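Local coordinates for protein kojibiose phosphorylase (Gut metagenome, PDB 6W0P) that belongs to glycoside hydrolase family 65, whose members pair a beta-sandwich domain with a helical (alpha/alpha)6-barrel catalytic domain, at residues R81-T85 and Y344-A348; I334-T340 and E662-M666. All blocks are in the same frame, centred on the assembly; numbering follows the deposited sequence.

Interaction 1 of 2, residues R81-T85 and Y344-A348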
loop_
_atom_site.group_PDB
_atom_site.type_symbol
_atom_site.label_atom_id
_atom_site.label_comp_id
_atom_site.label_asym_id
_atom_site.label_seq_id
_atom_site.Cartn_x
_atom_site.Cartn_y
_atom_site.Cartn_z
ATOM N N ARG A 81 -10.510 8.301 2.686
ATOM C CA ARG A 81 -10.993 9.529 2.003
ATOM C C ARG A 81 -10.090 10.726 2.360
ATOM O O ARG A 81 -10.245 11.315 3.445
ATOM C CB ARG A 81 -12.476 9.676 2.355
ATOM C CG ARG A 81 -13.178 10.855 1.704
ATOM C CD ARG A 81 -14.579 11.022 2.274
ATOM N NE ARG A 81 -15.288 9.757 2.435
ATOM C CZ ARG A 81 -16.129 9.470 3.434
ATOM N NH1 ARG A 81 -16.370 10.353 4.391
ATOM N NH2 ARG A 81 -16.714 8.283 3.486
ATOM N N THR A 82 -9.176 11.071 1.451
ATOM C CA THR A 82 -8.265 12.231 1.582
ATOM C C THR A 82 -9.090 13.513 1.454
ATOM O O THR A 82 -10.272 13.442 1.045
ATOM C CB THR A 82 -7.124 12.164 0.556
ATOM O OG1 THR A 82 -6.115 13.084 0.984
ATOM C CG2 THR A 82 -7.577 12.481 -0.858
ATOM N N HIS A 83 -8.510 14.652 1.819
ATOM C CA HIS A 83 -9.154 15.970 1.601
ATOM C C HIS A 83 -8.109 16.926 1.049
ATOM O O HIS A 83 -6.906 16.592 1.116
ATOM C CB HIS A 83 -9.850 16.467 2.869
ATOM C CG HIS A 83 -8.896 16.824 3.948
ATOM N ND1 HIS A 83 -8.394 15.892 4.823
ATOM C CD2 HIS A 83 -8.351 18.005 4.287
ATOM C CE1 HIS A 83 -7.593 16.488 5.670
ATOM N NE2 HIS A 83 -7.532 17.784 5.348
ATOM N N PHE A 84 -8.578 18.032 0.477
ATOM C CA PHE A 84 -7.747 18.983 -0.306
ATOM C C PHE A 84 -8.435 20.354 -0.355
ATOM O O PHE A 84 -9.682 20.397 -0.360
ATOM C CB PHE A 84 -7.474 18.389 -1.694
ATOM C CG PHE A 84 -8.647 17.664 -2.308
ATOM C CD1 PHE A 84 -9.655 18.361 -2.954
ATOM C CD2 PHE A 84 -8.746 16.283 -2.232
ATOM C CE1 PHE A 84 -10.743 17.696 -3.504
ATOM C CE2 PHE A 84 -9.834 15.621 -2.780
ATOM C CZ PHE A 84 -10.838 16.330 -3.403
ATOM N N THR A 85 -7.625 21.418 -0.377
ATOM C CA THR A 85 -7.998 22.834 -0.660
ATOM C C THR A 85 -8.466 22.905 -2.111
ATOM O O THR A 85 -7.750 22.387 -2.969
ATOM C CB THR A 85 -6.811 23.762 -0.382
ATOM O OG1 THR A 85 -6.290 23.455 0.911
ATOM C CG2 THR A 85 -7.156 25.232 -0.394
ATOM N N TYR A 344 -0.094 18.861 -3.325
ATOM C CA TYR A 344 0.086 18.849 -1.841
ATOM C C TYR A 344 -1.131 19.459 -1.147
ATOM O O TYR A 344 -1.128 19.561 0.095
ATOM C CB TYR A 344 1.387 19.514 -1.363
ATOM C CG TYR A 344 2.644 18.705 -1.584
ATOM C CD1 TYR A 344 2.650 17.319 -1.515
ATOM C CD2 TYR A 344 3.853 19.338 -1.836
ATOM C CE1 TYR A 344 3.812 16.585 -1.708
ATOM C CE2 TYR A 344 5.028 18.629 -2.012
ATOM C CZ TYR A 344 5.004 17.247 -1.967
ATOM O OH TYR A 344 6.161 16.560 -2.198
ATOM N N SER A 345 -2.169 19.810 -1.904
ATOM C CA SER A 345 -3.569 19.879 -1.392
ATOM C C SER A 345 -3.746 21.018 -0.380
ATOM O O SER A 345 -4.755 21.009 0.379
ATOM C CB SER A 345 -3.990 18.545 -0.799
ATOM O OG SER A 345 -3.999 17.508 -1.791
ATOM N N GLY A 346 -2.829 21.993 -0.384
ATOM C CA GLY A 346 -2.826 23.064 0.620
ATOM C C GLY A 346 -2.586 22.492 2.000
ATOM O O GLY A 346 -2.959 23.202 3.002
ATOM N N HIS A 347 -2.014 21.278 2.066
ATOM C CA HIS A 347 -1.804 20.519 3.338
ATOM C C HIS A 347 -0.652 21.128 4.150
ATOM O O HIS A 347 0.316 21.550 3.534
ATOM C CB HIS A 347 -1.484 19.038 3.109
ATOM C CG HIS A 347 -2.652 18.219 2.691
ATOM N ND1 HIS A 347 -2.495 16.973 2.116
ATOM C CD2 HIS A 347 -3.979 18.466 2.753
ATOM C CE1 HIS A 347 -3.680 16.476 1.833
ATOM N NE2 HIS A 347 -4.615 17.387 2.214
ATOM N N ALA A 348 -0.808 21.167 5.473
ATOM C CA ALA A 348 0.238 21.441 6.477
ATOM C C ALA A 348 0.990 20.141 6.726
ATOM O O ALA A 348 0.334 19.066 6.786
ATOM C CB ALA A 348 -0.363 21.943 7.771
HETATM O O HOH W 1 -5.278 15.053 -1.211
#

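Interaction 2 of 2, residues I334-T340 and E662-M666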
loop_
_atom_site.group_PDB
_atom_site.type_symbol
_atom_site.label_atom_id
_atom_site.label_comp_id
_atom_site.label_asym_id
_atom_site.label_seq_id
_atom_site.Cartn_x
_atom_site.Cartn_y
_atom_site.Cartn_z
ATOM N N ILE A 334 -0.157 27.168 6.801
ATOM C CA ILE A 334 0.693 27.244 5.584
ATOM C C ILE A 334 0.642 25.876 4.888
ATOM O O ILE A 334 1.013 24.871 5.528
ATOM C CB ILE A 334 2.125 27.647 5.990
ATOM C CG1 ILE A 334 2.122 28.975 6.751
ATOM C CG2 ILE A 334 3.041 27.671 4.788
ATOM C CD1 ILE A 334 3.478 29.491 7.123
ATOM N N GLY A 335 0.207 25.845 3.630
ATOM C CA GLY A 335 0.370 24.678 2.742
ATOM C C GLY A 335 1.805 24.543 2.218
ATOM O O GLY A 335 2.501 25.565 2.042
ATOM N N ALA A 336 2.211 23.315 1.903
ATOM C CA ALA A 336 3.517 22.981 1.298
ATOM C C ALA A 336 3.783 23.770 0.002
ATOM O O ALA A 336 4.976 23.877 -0.355
ATOM C CB ALA A 336 3.591 21.498 1.044
ATOM N N LYS A 337 2.758 24.252 -0.711
ATOM C CA LYS A 337 2.959 25.186 -1.859
ATOM C C LYS A 337 2.155 26.466 -1.633
ATOM O O LYS A 337 1.757 27.101 -2.639
ATOM C CB LYS A 337 2.570 24.539 -3.193
ATOM C CG LYS A 337 3.199 23.175 -3.417
ATOM C CD LYS A 337 3.184 22.678 -4.830
ATOM C CE LYS A 337 3.834 21.318 -4.937
ATOM N NZ LYS A 337 5.298 21.387 -4.702
ATOM N N GLY A 338 1.980 26.861 -0.366
ATOM C CA GLY A 338 1.096 27.968 0.042
ATOM C C GLY A 338 -0.235 27.862 -0.690
ATOM O O GLY A 338 -0.766 26.733 -0.765
ATOM N N LEU A 339 -0.738 28.959 -1.261
ATOM C CA LEU A 339 -1.972 28.898 -2.084
ATOM C C LEU A 339 -1.608 29.171 -3.541
ATOM O O LEU A 339 -2.228 30.052 -4.148
ATOM C CB LEU A 339 -3.002 29.881 -1.519
ATOM C CG LEU A 339 -3.472 29.579 -0.089
ATOM C CD1 LEU A 339 -4.537 30.580 0.354
ATOM C CD2 LEU A 339 -4.022 28.162 0.019
ATOM N N THR A 340 -0.646 28.418 -4.083
ATOM C CA THR A 340 -0.106 28.642 -5.447
ATOM C C THR A 340 -0.392 27.459 -6.365
ATOM O O THR A 340 0.084 27.501 -7.490
ATOM C CB THR A 340 1.395 28.945 -5.408
ATOM O OG1 THR A 340 2.129 27.759 -5.093
ATOM C CG2 THR A 340 1.682 30.039 -4.412
ATOM N N GLU A 662 3.834 23.274 -10.764
ATOM C CA GLU A 662 2.796 22.806 -9.809
ATOM C C GLU A 662 2.557 23.849 -8.714
ATOM O O GLU A 662 1.483 23.807 -8.060
ATOM C CB GLU A 662 3.215 21.516 -9.095
ATOM C CG GLU A 662 3.320 20.276 -9.970
ATOM C CD GLU A 662 3.871 19.058 -9.233
ATOM O OE1 GLU A 662 3.850 19.045 -7.992
ATOM O OE2 GLU A 662 4.355 18.129 -9.892
ATOM N N GLY A 663 3.517 24.734 -8.475
ATOM C CA GLY A 663 3.452 25.644 -7.314
ATOM C C GLY A 663 4.831 25.926 -6.768
ATOM O O GLY A 663 5.807 25.291 -7.217
ATOM N N ILE A 664 4.923 26.921 -5.900
ATOM C CA ILE A 664 6.199 27.303 -5.233
ATOM C C ILE A 664 6.416 26.293 -4.102
ATOM O O ILE A 664 5.403 25.655 -3.666
ATOM C CB ILE A 664 6.141 28.762 -4.738
ATOM C CG1 ILE A 664 5.099 28.971 -3.634
ATOM C CG2 ILE A 664 5.909 29.710 -5.897
ATOM C CD1 ILE A 664 5.026 30.395 -3.157
ATOM N N HIS A 665 7.664 26.135 -3.669
ATOM C CA HIS A 665 8.083 25.225 -2.577
ATOM C C HIS A 665 8.269 26.026 -1.277
ATOM O O HIS A 665 9.339 26.652 -1.080
ATOM C CB HIS A 665 9.360 24.497 -2.969
ATOM C CG HIS A 665 9.269 23.687 -4.206
ATOM N ND1 HIS A 665 9.220 24.257 -5.436
ATOM C CD2 HIS A 665 9.298 22.355 -4.396
ATOM C CE1 HIS A 665 9.205 23.311 -6.344
ATOM N NE2 HIS A 665 9.247 22.143 -5.735
ATOM N N MET A 666 7.260 25.974 -0.418
ATOM C CA MET A 666 7.127 26.873 0.744
ATOM C C MET A 666 8.291 26.606 1.717
ATOM O O MET A 666 8.924 27.561 2.155
ATOM C CB MET A 666 5.768 26.617 1.397
ATOM C CG MET A 666 5.083 27.846 1.929
ATOM S SD MET A 666 5.054 29.211 0.757
ATOM C CE MET A 666 6.021 30.380 1.707
HETATM O O HOH W 2 6.107 22.754 -6.896
#

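Interaction 1 of 2, residues R81-T85 and Y344-A348
A short beta strand meeting a tight turn, held by hydrogen bonds in the buried interior, is the kind of contact that ties the N-terminal region to the catalytic region here. Strand 83-85 supplies one side; the other is a type I' turn from Tyr-344 to His-347, closed by the bond from His-347 N to Tyr-344 O (2.8 Å). The carbonyl at the turn's second position is the chief acceptor: Ser-345 O receives both Thr-85 N (3.0 Å) and Thr-85 OG1 (2.9 Å). Gly-346 follows with positive phi, and a CB there would collide with Thr-85 OG1. In family 65 enzymes a beta-sandwich domain packs against an (alpha/alpha)6 barrel, and this turn belongs to the loop between helices 308-324 and 351-361 on the barrel side. His-347 reaches across as well, donating from NE2 to His-83 O (2.7 Å) while the edge of its ring points at the face of the His-83 ring in a T-shaped pair, centroids 5.3 Å apart. His-83 NE2 is itself hydrogen-bonded to the backbone N of Arg-401 and Asn-402. Water 1 links Thr-82 OG1 (3.1 Å) to Ser-345 OG (2.8 Å), and Thr-82 OG1 also hydrogen-bonds to Ala-406 O.

Interaction 2 of 2, residues I334-T340 and E662-M666
Two loops can be joined by a few backbone and side-chain hydrogen bonds without forming a sheet, as residues 662-666 demonstrate against 334-340. Glu-662 comes first, its OE1 4.3 Å from Lys-337 NZ, beyond a salt bridge. Water 2 spans the next step, accepting from Lys-337 NZ (2.7 Å) and donating to Gly-663 O (2.6 Å). Gly-663 has backbone angles that by themselves favour a residue without CB, and a CB there would strike Lys-337 CD and Thr-340 OG1. At Ile-664 the amide donates to Thr-340 OG1 (3.0 Å), a hydroxyl that in turn donates to Lys-337 O (2.6 Å), so one side chain both braces its own turn and holds the opposite loop. Ile-664 O accepts a CA-H...O contact from Lys-337 CA (3.1 Å). His-665, at the N-cap position, has Lys-337 NZ over one ring face and is anchored by Asp-652 through ND1. Met-666 N then donates to Ala-336 O (3.1 Å), while Met-666 CG packs on Ile-334 CG2 (3.5 Å). Thus, among the inter-helix loops of the family 65 (alpha/alpha)6 barrel, the start of helix 666-680 is tied to the loop preceding helix 351-361, and Ile-664 and Met-666 lie against helix 308-324.

Interactions 1 and 2 have centres about 12 Å apart and share one long loop, between helices 308-324 and 351-361, whose residues 334-340 and 344-348 each recruit a distant partner. Along the chain the order is 81-85, 334-340, 344-348, 662-666, so the segments of the two contacts alternate along the chain. They also touch: His-347 O and Ala-336 N, 3.1 Å apart, form a probable hydrogen bond, and Tyr-344 CD2 packs on Ala-336 CB (3.6 Å). The principle is that a single irregular loop can hold two distant parts of the chain: interaction 1 binds it to the N-terminal domain, interaction 2 to the start of helix 666-680, late in the catalytic domain.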